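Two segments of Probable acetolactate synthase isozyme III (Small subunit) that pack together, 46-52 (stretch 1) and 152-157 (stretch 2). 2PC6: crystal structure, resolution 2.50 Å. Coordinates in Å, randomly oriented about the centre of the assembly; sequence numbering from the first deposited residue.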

# COMPACT_ATOMS: atom_id res chain seq x y z
N SER A 46 13.96 0.88 2.88
CA SER A 46 12.52 0.70 2.68
C SER A 46 12.23 -0.70 2.23
O SER A 46 13.10 -1.38 1.70
N ARG A 47 11.00 -1.15 2.44
CA ARG A 47 10.58 -2.51 2.12
C ARG A 47 9.57 -2.41 1.01
O ARG A 47 8.56 -1.72 1.10
N MSE A 48 9.85 -3.07 -0.08
CA MSE A 48 8.93 -3.00 -1.18
C MSE A 48 8.32 -4.34 -1.38
O MSE A 48 9.02 -5.36 -1.35
N THR A 49 7.02 -4.33 -1.60
CA THR A 49 6.32 -5.50 -2.01
C THR A 49 5.73 -5.21 -3.37
O THR A 49 4.89 -4.32 -3.51
N LEU A 50 6.14 -5.99 -4.34
CA LEU A 50 5.71 -5.82 -5.67
C LEU A 50 5.06 -7.11 -6.21
O LEU A 50 5.57 -8.23 -5.98
N VAL A 51 3.94 -6.98 -6.91
CA VAL A 51 3.30 -8.13 -7.51
C VAL A 51 3.46 -8.04 -9.01
O VAL A 51 3.15 -7.02 -9.61
N THR A 52 3.94 -9.13 -9.60
CA THR A 52 4.05 -9.23 -11.05
C THR A 52 3.46 -10.55 -11.61
O THR A 52 3.30 -11.55 -10.89
N GLY A 152 -2.40 -2.12 -2.47
CA GLY A 152 -1.46 -3.13 -2.93
C GLY A 152 -0.90 -3.94 -1.77
O GLY A 152 -0.79 -3.45 -0.64
N VAL A 153 -0.56 -5.19 -2.06
CA VAL A 153 -0.19 -6.18 -1.07
C VAL A 153 0.98 -5.79 -0.20
O VAL A 153 1.92 -5.11 -0.62
N SER A 154 0.89 -6.20 1.04
CA SER A 154 2.02 -6.16 1.89
C SER A 154 2.19 -7.57 2.49
O SER A 154 1.22 -8.15 2.99
N GLY A 155 3.39 -8.14 2.39
CA GLY A 155 3.63 -9.50 2.87
C GLY A 155 4.90 -9.73 3.66
O GLY A 155 5.88 -8.96 3.57
N LEU A 156 4.90 -10.81 4.42
CA LEU A 156 6.09 -11.23 5.14
C LEU A 156 6.16 -12.75 5.02
O LEU A 156 5.11 -13.40 4.83
N SER A 157 7.36 -13.31 5.09
CA SER A 157 7.55 -14.75 5.20
C SER A 157 6.96 -15.27 6.51
O SER A 157 6.89 -14.52 7.49

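How does the second stretch enter the contact? G152 leads in without touching stretch 1; its positive phi is one that glycine adopts readily. V153 then turns its CA-to-CB bond toward the strand 46-52, with chi1 in the t rotamer. Its CG2 lies 4.3 Å from CG2 of V51, another t valine pointing in, and the two make an apolar contact. V153 CG1 is 4.1 Å from CG2 of T49, so the one valine reaches two alternate residues, T49 and V51, both pointing in.

What does T49 meet in the middle? It points toward stretch 2 with chi1 in m, and its CB packs 3.4 Å from the backbone O of V153. S154 is its nearest neighbour in backbone register, yet its CA-to-CB bond points away, chi1 is t and its OG is hydrogen-bonded elsewhere in the structure. What S154 offers is backbone: its CA is 4.1 Å from T49 OG1. The same OG1 stands 3.8 Å from N of G155, a van der Waals approach rather than a hydrogen bond.

Where does R47 lie beside G155 and L156? Its CA-to-CB bond points toward stretch 2, and with chi1 t, chi2 p and chi3 t the side chain reaches both. R47 NH2 comes 3.5 Å from O of G155, without a hydrogen bond. The CA-to-CB bond of L156 points sideways, but its m, t rotamer brings the end of the side chain nearer, placing CD2 over one face of the guanidinium, 3.5 Å from R47 NH1.

Does any polar link join the stretches? No direct hydrogen bond does, but water 1 bridges them at S157. It accepts from R47 NH2 at 2.8 Å and from the backbone N of S157 at 3.0 Å; the CA-to-CB bond of S157 points sideways, with chi1 in m.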

# COMPACT_ATOMS: atom_id res chain seq x y z
CB SER A 46 12.01 1.71 1.65
OG SER A 46 11.99 3.04 2.20
CB ARG A 47 9.98 -3.21 3.35
CG ARG A 47 9.29 -4.57 3.12
CD ARG A 47 10.32 -5.67 3.09
NE ARG A 47 9.78 -7.03 2.91
CZ ARG A 47 9.87 -8.01 3.82
NH1 ARG A 47 10.42 -7.79 5.00
NH2 ARG A 47 9.40 -9.21 3.55
CB MSE A 48 9.63 -2.56 -2.44
CG MSE A 48 8.72 -2.48 -3.64
SE MSE A 48 9.70 -1.77 -5.23
CE MSE A 48 10.32 -0.02 -4.47
CB THR A 49 5.21 -5.89 -1.02
OG1 THR A 49 5.77 -5.97 0.30
CG2 THR A 49 4.64 -7.20 -1.40
CB LEU A 50 6.96 -5.50 -6.46
CG LEU A 50 6.85 -5.13 -7.91
CD1 LEU A 50 8.16 -4.50 -8.23
CD2 LEU A 50 6.63 -6.39 -8.75
CB VAL A 51 1.79 -8.19 -7.20
CG1 VAL A 51 1.13 -9.30 -7.99
CG2 VAL A 51 1.56 -8.35 -5.72
CB THR A 52 5.51 -8.97 -11.53
OG1 THR A 52 5.52 -8.84 -12.96
CG2 THR A 52 6.50 -10.08 -11.07
CB VAL A 153 0.17 -7.53 -1.73
CG1 VAL A 153 0.81 -8.46 -0.69
CG2 VAL A 153 -1.07 -8.18 -2.32
CB SER A 154 1.77 -5.15 2.95
OG SER A 154 2.59 -5.47 4.05
CB LEU A 156 6.02 -10.82 6.62
CG LEU A 156 6.07 -9.33 6.99
CD1 LEU A 156 5.97 -9.08 8.52
CD2 LEU A 156 7.36 -8.69 6.40
CB SER A 157 9.03 -15.04 5.17
OG SER A 157 9.55 -14.80 3.86
O HOH W 1 9.68 -11.44 5.15